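Local coordinates for dephospho-CoA kinase (Legionella pneumophila subsp. pneumophila, PDB 4TTR), which probably catalyses the last step of coenzyme A biosynthesis, the ATP-dependent phosphorylation of the 3'-hydroxyl group of dephospho-CoA, at residues 22-25 and 26-29; 167-170 and 171-175; 78-81 and 82-85; 32-35 and 36-40. All coordinates share one frame; numbering follows the deposited sequence.

Interaction 1 of 4, residues 22-25 and 26-29. With BU2 (1,3-butanediol), chain B.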
loop_
_atom_site.group_PDB
_atom_site.type_symbol
_atom_site.label_atom_id
_atom_site.label_comp_id
_atom_site.label_asym_id
_atom_site.label_seq_id
_atom_site.Cartn_x
_atom_site.Cartn_y
_atom_site.Cartn_z
ATOM N N THR A 22 0.423 -5.770 -0.191
ATOM C CA THR A 22 0.145 -5.005 -1.398
ATOM C C THR A 22 -1.247 -5.343 -1.901
ATOM O O THR A 22 -1.832 -6.350 -1.511
ATOM C CB THR A 22 1.167 -5.297 -2.517
ATOM O OG1 THR A 22 1.093 -6.676 -2.902
ATOM C CG2 THR A 22 2.566 -4.984 -2.055
ATOM N N GLY A 23 -1.779 -4.502 -2.775
ATOM C CA GLY A 23 -3.074 -4.771 -3.361
ATOM C C GLY A 23 -3.305 -3.941 -4.598
ATOM O O GLY A 23 -2.809 -2.818 -4.695
ATOM N N ASN A 24 -4.053 -4.489 -5.552
ATOM C CA ASN A 24 -4.415 -3.715 -6.722
ATOM C C ASN A 24 -5.535 -2.757 -6.343
ATOM O O ASN A 24 -5.831 -2.554 -5.167
ATOM C CB ASN A 24 -4.801 -4.619 -7.912
ATOM C CG ASN A 24 -6.069 -5.437 -7.676
ATOM O OD1 ASN A 24 -6.768 -5.274 -6.683
ATOM N ND2 ASN A 24 -6.372 -6.321 -8.619
ATOM N N ILE A 25 -6.172 -2.182 -7.345
ATOM C CA ILE A 25 -7.053 -1.054 -7.126
ATOM C C ILE A 25 -8.392 -1.546 -6.586
ATOM O O ILE A 25 -8.978 -2.490 -7.121
ATOM C CB ILE A 25 -7.213 -0.249 -8.433
ATOM C CG1 ILE A 25 -5.863 0.366 -8.819
ATOM C CG2 ILE A 25 -8.235 0.864 -8.282
ATOM C CD1 ILE A 25 -4.835 -0.613 -9.435
ATOM N N ALA A 26 -8.846 -0.919 -5.503
ATOM C CA ALA A 26 -10.095 -1.297 -4.850
ATOM C C ALA A 26 -10.091 -2.778 -4.476
ATOM O O ALA A 26 -11.098 -3.467 -4.621
ATOM C CB ALA A 26 -11.275 -0.981 -5.750
ATOM N N SER A 27 -8.946 -3.253 -3.999
ATOM C CA SER A 27 -8.756 -4.668 -3.684
ATOM C C SER A 27 -9.388 -5.077 -2.363
ATOM O O SER A 27 -9.755 -6.233 -2.186
ATOM C CB SER A 27 -7.265 -4.992 -3.633
ATOM O OG SER A 27 -6.624 -4.241 -2.619
ATOM N N GLY A 28 -9.495 -4.132 -1.434
ATOM C CA GLY A 28 -9.967 -4.435 -0.097
ATOM C C GLY A 28 -8.814 -4.503 0.889
ATOM O O GLY A 28 -8.967 -5.043 1.984
ATOM N N LYS A 29 -7.658 -3.955 0.517
ATOM C CA LYS A 29 -6.433 -4.261 1.251
ATOM C C LYS A 29 -6.358 -3.569 2.609
ATOM O O LYS A 29 -5.761 -4.107 3.540
ATOM C CB LYS A 29 -5.195 -3.918 0.408
ATOM C CG LYS A 29 -4.655 -2.504 0.519
ATOM C CD LYS A 29 -3.220 -2.467 0.018
ATOM C CE LYS A 29 -2.605 -1.088 0.160
ATOM N NZ LYS A 29 -2.397 -0.443 -1.161
HETATM C C1 BU2 B . -10.155 -1.173 1.115
HETATM O O1 BU2 B . -11.519 -0.842 0.962
HETATM C C2 BU2 B . -9.278 -0.022 0.668
HETATM C C3 BU2 B . -8.300 -0.524 -0.373
HETATM O O3 BU2 B . -8.963 -0.607 -1.615
HETATM C C4 BU2 B . -7.133 0.431 -0.473
HETATM O O HOH W 1 -0.137 -1.837 -2.541
#
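Chi1 values of 65° at Asn-24 and 61° at Ser-27 set Asn-24 CG and Ser-27 OG each between the backbone N and the carbonyl carbon of its own residue. Asn-24 OD1 thereby comes against Ser-27 CB at 3.1 Å, while Ser-27 OG turns back to Asn-24 O, 3.2 Å away, in a weak hydrogen bond. The same carbonyl O takes a second weak bond, from Ser-27 N at 3.4 Å with an N-H...O angle of 127°, across the type II turn Asn-24 to Ser-27. This turn belongs to the P-loop (Walker A motif) that leads from strand 18-23 into helix 29-38; in this enzyme the loop has a non-canonical conformation. Its Gly-23 has no side chain, and Lys-29 CD passes 3.7 Å from Gly-23 N. The lysine chain bends at chi4, and Lys-29 NZ donates to a water at 3.0 Å that also accepts from Gly-23 N at 3.1 Å. Gln-151 and Arg-154 of helix 148-159 bind the carbonyls of Ile-25 and Ala-26. The 1,3-butanediol lies in the predicted ATP site, its O3 3.5 Å from Ala-26 CA and its C1 3.5 Å from Gly-28 CA.

Interaction 2 of 4, residues 167-170 and 171-175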
loop_
_atom_site.group_PDB
_atom_site.type_symbol
_atom_site.label_atom_id
_atom_site.label_comp_id
_atom_site.label_asym_id
_atom_site.label_seq_id
_atom_site.Cartn_x
_atom_site.Cartn_y
_atom_site.Cartn_z
ATOM N N LEU A 167 -14.202 1.791 -15.464
ATOM C CA LEU A 167 -13.571 0.835 -16.365
ATOM C C LEU A 167 -12.339 1.460 -17.010
ATOM O O LEU A 167 -11.309 0.806 -17.167
ATOM C CB LEU A 167 -14.563 0.372 -17.437
ATOM C CG LEU A 167 -14.154 -0.842 -18.281
ATOM C CD1 LEU A 167 -14.273 -2.134 -17.482
ATOM C CD2 LEU A 167 -14.988 -0.928 -19.550
ATOM N N ALA A 168 -12.451 2.736 -17.371
ATOM C CA ALA A 168 -11.342 3.463 -17.979
ATOM C C ALA A 168 -10.206 3.649 -16.977
ATOM O O ALA A 168 -9.032 3.680 -17.353
ATOM C CB ALA A 168 -11.814 4.809 -18.502
ATOM N N ILE A 169 -10.564 3.780 -15.703
ATOM C CA ILE A 169 -9.576 3.860 -14.631
ATOM C C ILE A 169 -8.910 2.503 -14.443
ATOM O O ILE A 169 -7.693 2.418 -14.284
ATOM C CB ILE A 169 -10.222 4.325 -13.311
ATOM C CG1 ILE A 169 -10.574 5.810 -13.405
ATOM C CG2 ILE A 169 -9.284 4.094 -12.130
ATOM C CD1 ILE A 169 -11.687 6.240 -12.475
ATOM N N LEU A 170 -9.712 1.444 -14.459
ATOM C CA LEU A 170 -9.180 0.091 -14.345
ATOM C C LEU A 170 -8.354 -0.274 -15.573
ATOM O O LEU A 170 -7.393 -1.037 -15.477
ATOM C CB LEU A 170 -10.307 -0.924 -14.161
ATOM C CG LEU A 170 -11.100 -0.864 -12.852
ATOM C CD1 LEU A 170 -12.044 -2.045 -12.782
ATOM C CD2 LEU A 170 -10.194 -0.837 -11.628
ATOM N N ALA A 171 -8.734 0.280 -16.721
ATOM C CA ALA A 171 -8.058 -0.013 -17.982
ATOM C C ALA A 171 -6.607 0.460 -17.970
ATOM O O ALA A 171 -5.775 -0.062 -18.713
ATOM C CB ALA A 171 -8.812 0.630 -19.146
ATOM N N THR A 172 -6.307 1.437 -17.118
ATOM C CA THR A 172 -4.989 2.064 -17.098
ATOM C C THR A 172 -4.111 1.597 -15.935
ATOM O O THR A 172 -3.007 2.106 -15.741
ATOM C CB THR A 172 -5.121 3.596 -17.030
ATOM O OG1 THR A 172 -6.008 3.955 -15.963
ATOM C CG2 THR A 172 -5.664 4.136 -18.343
ATOM N N GLN A 173 -4.588 0.624 -15.169
ATOM C CA GLN A 173 -3.821 0.133 -14.030
ATOM C C GLN A 173 -2.607 -0.665 -14.488
ATOM O O GLN A 173 -2.590 -1.184 -15.600
ATOM C CB GLN A 173 -4.701 -0.720 -13.122
ATOM C CG GLN A 173 -5.945 0.006 -12.653
ATOM C CD GLN A 173 -5.629 1.337 -11.993
ATOM O OE1 GLN A 173 -4.569 1.508 -11.391
ATOM N NE2 GLN A 173 -6.546 2.288 -12.110
ATOM N N PRO A 174 -1.577 -0.755 -13.631
ATOM C CA PRO A 174 -0.384 -1.516 -14.011
ATOM C C PRO A 174 -0.698 -2.993 -14.172
ATOM O O PRO A 174 -1.544 -3.519 -13.448
ATOM C CB PRO A 174 0.577 -1.295 -12.836
ATOM C CG PRO A 174 -0.008 -0.176 -12.032
ATOM C CD PRO A 174 -1.475 -0.224 -12.261
ATOM N N ASN A 175 -0.034 -3.655 -15.111
ATOM C CA ASN A 175 -0.208 -5.089 -15.261
ATOM C C ASN A 175 0.344 -5.788 -14.031
ATOM O O ASN A 175 1.377 -5.390 -13.488
ATOM C CB ASN A 175 0.471 -5.592 -16.532
ATOM C CG ASN A 175 -0.034 -4.885 -17.773
ATOM O OD1 ASN A 175 -1.179 -5.074 -18.185
ATOM N ND2 ASN A 175 0.818 -4.063 -18.374
#
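Ala-171, Leu-170 and Gln-173 contribute most of the surface buried where helix 163-171 gives way to the loop. Ala-171 meets the preceding turn with both backbone and methyl group: its N donates to Leu-167 O at 2.7 Å, a short but bent bond with an N-H...O angle of 135°, and its CB rests 3.2 Å from the same oxygen. Leu-170 divides its roles. Its backbone O accepts from Gln-173 N at 3.3 Å, nearly straight at the hydrogen (167°) although the donor stands 68° out of the carbonyl plane, while its side chain packs on Leu-148, Leu-152 and Ile-155 of helix 148-159. This joins the end of one helix to its neighbour.

Gln-173 folds back because its chain bends at chi2, which lays it alongside Ile-169 with both side chains pointing the same way. It is modelled with NE2 beside Ile-169 O, closer than a normal hydrogen bond, so the placement of the amide is doubtful. Phe-89 of helix 81-90 also touches Gln-173. A second side chain reaches the same carbonyl: Thr-172 OG1 donates to Ile-169 O at 2.8 Å, and Thr-172 N adds a weak bond to Ile-169 O at 3.3 Å. Thr-172 OG1 thus gives Ile-169 O a side-chain donor where Gln-173 N, the donor an unbroken helix would offer it, has moved to Leu-170 O; any share taken by Gln-173 NE2 remains uncertain.

Interaction 3 of 4, residues 78-81 and 82-85; sequences ELDR and KRIR. With PO4 (phosphate ion), chain C.
One face of the Arg-85 guanidinium is overlaid by Arg-81 O, 3.6 Å above the plane, and by Lys-82 CA, 3.9 Å above it, both displaced toward the rim. The Asp-80 carboxylate is likewise approached over its flat side: Arg-83 N donates to Asp-80 OD1 at 3.0 Å from a position 62° out of the carboxylate plane. The Arg-83 guanidinium lies at 46° to that carboxylate, and Asp-80 OD2 stays 5.3 Å from Arg-83 NE. Any attraction would be long-range; Arg-83 NE instead makes a weak hydrogen bond to Ser-71 OG, and the closer meeting is between Asp-80 CG and Arg-83 CB. A chi1 of -172° at Asp-80 turns CG away from the residue's own N and brings the carboxylate to the first turn of helix 81-90.

This is an N-cap: Asp-80 sits right before the helix, at the centre of an inverse gamma turn, and its negative charge would be expected to interact favourably with the partial positive charge at the helix N-terminus. The regular bonds begin at once, Ile-84 N to Asp-80 O at 3.0 Å and Arg-85 N to Arg-81 O at 2.9 Å. Next to the cap in sequence, Leu-79 CD2 meets Ile-84 CD1 at 4.1 Å, and both side chains press on Ile-64 of helix 59-68.

Arg-81 runs extended from CG to NE. Its NH1 is hydrogen-bonded to Thr-54 OG1 and makes a weak bond of 3.1 Å to O3 of a phosphate ion, probably a crystallisation component. Lys-82 NZ forms a salt bridge with Asp-86.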
loop_
_atom_site.group_PDB
_atom_site.type_symbol
_atom_site.label_atom_id
_atom_site.label_comp_id
_atom_site.label_asym_id
_atom_site.label_seq_id
_atom_site.Cartn_x
_atom_site.Cartn_y
_atom_site.Cartn_z
ATOM N N GLU A 78 -1.860 22.925 2.462
ATOM C CA GLU A 78 -1.733 21.476 2.500
ATOM C C GLU A 78 -1.519 20.954 1.081
ATOM O O GLU A 78 -1.924 21.597 0.113
ATOM C CB GLU A 78 -2.983 20.848 3.122
ATOM C CG GLU A 78 -2.725 19.584 3.909
ATOM C CD GLU A 78 -1.896 19.838 5.155
ATOM O OE1 GLU A 78 -2.305 20.677 5.987
ATOM O OE2 GLU A 78 -0.831 19.204 5.299
ATOM N N LEU A 79 -0.883 19.795 0.953
ATOM C CA LEU A 79 -0.660 19.202 -0.361
ATOM C C LEU A 79 -1.967 18.737 -0.989
ATOM O O LEU A 79 -2.847 18.213 -0.304
ATOM C CB LEU A 79 0.307 18.022 -0.269
ATOM C CG LEU A 79 1.798 18.322 -0.106
ATOM C CD1 LEU A 79 2.569 17.017 0.007
ATOM C CD2 LEU A 79 2.330 19.153 -1.261
ATOM N N ASP A 80 -2.087 18.949 -2.295
ATOM C CA ASP A 80 -3.194 18.403 -3.067
ATOM C C ASP A 80 -2.872 16.955 -3.412
ATOM O O ASP A 80 -2.326 16.663 -4.478
ATOM C CB ASP A 80 -3.432 19.227 -4.335
ATOM C CG ASP A 80 -4.697 18.819 -5.071
ATOM O OD1 ASP A 80 -5.210 17.704 -4.831
ATOM O OD2 ASP A 80 -5.179 19.618 -5.898
ATOM N N ARG A 81 -3.221 16.049 -2.506
ATOM C CA ARG A 81 -2.816 14.655 -2.621
ATOM C C ARG A 81 -3.543 13.928 -3.746
ATOM O O ARG A 81 -2.982 13.021 -4.360
ATOM C CB ARG A 81 -3.040 13.941 -1.291
ATOM C CG ARG A 81 -2.117 14.455 -0.202
ATOM C CD ARG A 81 -2.270 13.691 1.096
ATOM N NE ARG A 81 -1.562 14.352 2.191
ATOM C CZ ARG A 81 -0.240 14.361 2.334
ATOM N NH1 ARG A 81 0.537 13.753 1.448
ATOM N NH2 ARG A 81 0.308 14.986 3.366
ATOM N N LYS A 82 -4.783 14.325 -4.015
ATOM C CA LYS A 82 -5.530 13.776 -5.143
ATOM C C LYS A 82 -4.785 14.094 -6.433
ATOM O O LYS A 82 -4.565 13.217 -7.268
ATOM C CB LYS A 82 -6.952 14.347 -5.192
ATOM C CG LYS A 82 -8.041 13.319 -5.490
ATOM C CD LYS A 82 -8.001 12.826 -6.932
ATOM C CE LYS A 82 -8.984 13.584 -7.817
ATOM N NZ LYS A 82 -8.962 13.095 -9.226
ATOM N N ARG A 83 -4.382 15.354 -6.577
ATOM C CA ARG A 83 -3.678 15.796 -7.771
ATOM C C ARG A 83 -2.347 15.076 -7.916
ATOM O O ARG A 83 -1.983 14.639 -9.008
ATOM C CB ARG A 83 -3.454 17.307 -7.739
ATOM C CG ARG A 83 -2.682 17.823 -8.935
ATOM C CD ARG A 83 -2.751 19.334 -9.042
ATOM N NE ARG A 83 -2.061 19.822 -10.235
ATOM C CZ ARG A 83 -2.616 19.929 -11.440
ATOM N NH1 ARG A 83 -3.883 19.581 -11.638
ATOM N NH2 ARG A 83 -1.899 20.382 -12.455
ATOM N N ILE A 84 -1.617 14.953 -6.813
ATOM C CA ILE A 84 -0.329 14.277 -6.839
ATOM C C ILE A 84 -0.509 12.821 -7.273
ATOM O O ILE A 84 0.248 12.330 -8.108
ATOM C CB ILE A 84 0.375 14.359 -5.469
ATOM C CG1 ILE A 84 0.857 15.794 -5.244
ATOM C CG2 ILE A 84 1.564 13.399 -5.399
ATOM C CD1 ILE A 84 1.397 16.090 -3.855
ATOM N N ARG A 85 -1.521 12.144 -6.738
ATOM C CA ARG A 85 -1.796 10.762 -7.136
ATOM C C ARG A 85 -2.063 10.655 -8.635
ATOM O O ARG A 85 -1.569 9.739 -9.292
ATOM C CB ARG A 85 -2.986 10.197 -6.358
ATOM C CG ARG A 85 -2.597 9.558 -5.039
ATOM C CD ARG A 85 -3.789 8.928 -4.327
ATOM N NE ARG A 85 -4.295 9.778 -3.248
ATOM C CZ ARG A 85 -5.534 10.263 -3.163
ATOM N NH1 ARG A 85 -6.448 9.996 -4.093
ATOM N NH2 ARG A 85 -5.865 11.026 -2.129
HETATM P P PO4 C . 1.626 11.340 -0.857
HETATM O O1 PO4 C . 1.373 12.688 -1.488
HETATM O O2 PO4 C . 1.792 10.295 -1.935
HETATM O O3 PO4 C . 0.454 10.976 0.024
HETATM O O4 PO4 C . 2.882 11.400 -0.020
#

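Interaction 4 of 4, residues 32-35 and 36-40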
loop_
_atom_site.group_PDB
_atom_site.type_symbol
_atom_site.label_atom_id
_atom_site.label_comp_id
_atom_site.label_asym_id
_atom_site.label_seq_id
_atom_site.Cartn_x
_atom_site.Cartn_y
_atom_site.Cartn_z
ATOM N N VAL A 32 -8.116 -5.746 4.832
ATOM C CA VAL A 32 -7.236 -6.865 5.142
ATOM C C VAL A 32 -6.264 -6.462 6.243
ATOM O O VAL A 32 -6.024 -7.230 7.170
ATOM C CB VAL A 32 -6.467 -7.339 3.888
ATOM C CG1 VAL A 32 -5.323 -8.277 4.255
ATOM C CG2 VAL A 32 -7.416 -8.027 2.928
ATOM N N ALA A 33 -5.714 -5.257 6.142
ATOM C CA ALA A 33 -4.793 -4.756 7.158
ATOM C C ALA A 33 -5.476 -4.680 8.520
ATOM O O ALA A 33 -4.886 -5.041 9.537
ATOM C CB ALA A 33 -4.252 -3.394 6.763
ATOM N N GLU A 34 -6.724 -4.222 8.533
ATOM C CA GLU A 34 -7.478 -4.103 9.776
ATOM C C GLU A 34 -7.708 -5.475 10.410
ATOM O O GLU A 34 -7.609 -5.626 11.627
ATOM C CB GLU A 34 -8.817 -3.395 9.523
ATOM C CG GLU A 34 -9.699 -3.231 10.760
ATOM C CD GLU A 34 -9.047 -2.406 11.863
ATOM O OE1 GLU A 34 -9.511 -2.490 13.020
ATOM O OE2 GLU A 34 -8.078 -1.668 11.577
ATOM N N PHE A 35 -8.011 -6.475 9.588
ATOM C CA PHE A 35 -8.229 -7.824 10.100
ATOM C C PHE A 35 -6.944 -8.371 10.722
ATOM O O PHE A 35 -6.986 -8.997 11.778
ATOM C CB PHE A 35 -8.739 -8.759 8.992
ATOM C CG PHE A 35 -10.218 -8.621 8.701
ATOM C CD1 PHE A 35 -11.140 -8.518 9.730
ATOM C CD2 PHE A 35 -10.681 -8.589 7.395
ATOM C CE1 PHE A 35 -12.491 -8.391 9.465
ATOM C CE2 PHE A 35 -12.034 -8.460 7.122
ATOM C CZ PHE A 35 -12.938 -8.361 8.158
ATOM N N PHE A 36 -5.803 -8.127 10.082
ATOM C CA PHE A 36 -4.517 -8.512 10.664
ATOM C C PHE A 36 -4.282 -7.758 11.966
ATOM O O PHE A 36 -3.792 -8.323 12.950
ATOM C CB PHE A 36 -3.368 -8.248 9.687
ATOM C CG PHE A 36 -3.154 -9.356 8.701
ATOM C CD1 PHE A 36 -2.588 -10.554 9.105
ATOM C CD2 PHE A 36 -3.535 -9.214 7.377
ATOM C CE1 PHE A 36 -2.401 -11.587 8.205
ATOM C CE2 PHE A 36 -3.346 -10.242 6.473
ATOM C CZ PHE A 36 -2.778 -11.428 6.887
ATOM N N SER A 37 -4.651 -6.484 11.967
ATOM C CA SER A 37 -4.504 -5.641 13.146
ATOM C C SER A 37 -5.298 -6.224 14.308
ATOM O O SER A 37 -4.825 -6.283 15.442
ATOM C CB SER A 37 -4.981 -4.217 12.841
ATOM O OG SER A 37 -4.374 -3.278 13.708
ATOM N N GLU A 38 -6.512 -6.664 14.003
ATOM C CA GLU A 38 -7.422 -7.159 15.021
ATOM C C GLU A 38 -7.016 -8.540 15.534
ATOM O O GLU A 38 -7.544 -9.007 16.541
ATOM C CB GLU A 38 -8.846 -7.184 14.468
ATOM C CG GLU A 38 -9.411 -5.790 14.229
ATOM C CD GLU A 38 -10.699 -5.798 13.426
ATOM O OE1 GLU A 38 -11.192 -6.893 13.089
ATOM O OE2 GLU A 38 -11.222 -4.704 13.136
ATOM N N LEU A 39 -6.075 -9.182 14.846
ATOM C CA LEU A 39 -5.502 -10.444 15.317
ATOM C C LEU A 39 -4.250 -10.194 16.153
ATOM O O LEU A 39 -3.523 -11.127 16.491
ATOM C CB LEU A 39 -5.172 -11.358 14.137
ATOM C CG LEU A 39 -6.384 -11.979 13.439
ATOM C CD1 LEU A 39 -5.996 -12.544 12.081
ATOM C CD2 LEU A 39 -7.013 -13.061 14.312
ATOM N N GLY A 40 -3.998 -8.927 16.471
ATOM C CA GLY A 40 -2.900 -8.556 17.341
ATOM C C GLY A 40 -1.586 -8.367 16.613
ATOM O O GLY A 40 -0.528 -8.322 17.242
#
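Val-32 and Phe-36 make the tight side of this helix end, which belongs to helix 29-38 following the P-loop and is closed by a Schellman motif with Gly-40 as its C-prime residue. The two side chains run side by side and point the same way. Val-32 CG1, placed anti to the backbone N (chi1 167°), touches Phe-36 CE2 at 3.6 Å, in the plane of the ring and at its edge. The ring carbon Phe-36 CD2 also comes to 3.2 Å from Val-32 O. Around this pair the sheet and helix 192-213 close in: Val-32 packs on Leu-21, Val-144 and Leu-196, and Phe-36 on Leu-123, Leu-142 and Val-200. Both side chains are buried between the central parallel sheet and that C-terminal helix.

The far side is exposed and polar. Here Glu-34 and Glu-38 bring their carboxylates together with planes 82° apart, and Glu-34 OE1 is modelled 2.8 Å from Glu-38 OE2. Two acceptors of like charge would repel at that distance, and since Glu-34 has two conformers, the approach is doubtful. Glu-38 OE1 lies 3.7 Å from Phe-35 CD1, with the carboxylate turned 85° from the ring.

Backbone bonding also changes toward the end of the helix. Phe-36 N donates to Val-32 O at 3.1 Å and Ser-37 N to Ala-33 O at 2.8 Å, but the bond from Leu-39 N to Phe-35 O is weak. The chain then turns through the positive phi of Gly-40, whose N donates to Ser-37 O at 3.0 Å.

Overall arrangement
Interaction 1 holds the P-loop and its bound butanediol and serves as the reference point for the other three. Interaction 2, with its centre 13 Å away, touches it directly: Ile-25 CG2 packs on Leu-170 CD2 at 4.2 Å, and the Leu-170 side chain is about 6 Å from that of Ala-26 in the predicted ATP site. Interaction 4 adjoins interaction 1 in sequence, without otherwise touching it, and ends the helix that starts at the P-loop; their centres are 15 Å apart. Interaction 3 is 20 Å, centre to centre, from both interactions 1 and 2 and touches neither, though the side chain of Arg-85 comes to about 10 Å from that of Lys-29. Interactions 3 and 4 sit on opposite sides of the chain's centre.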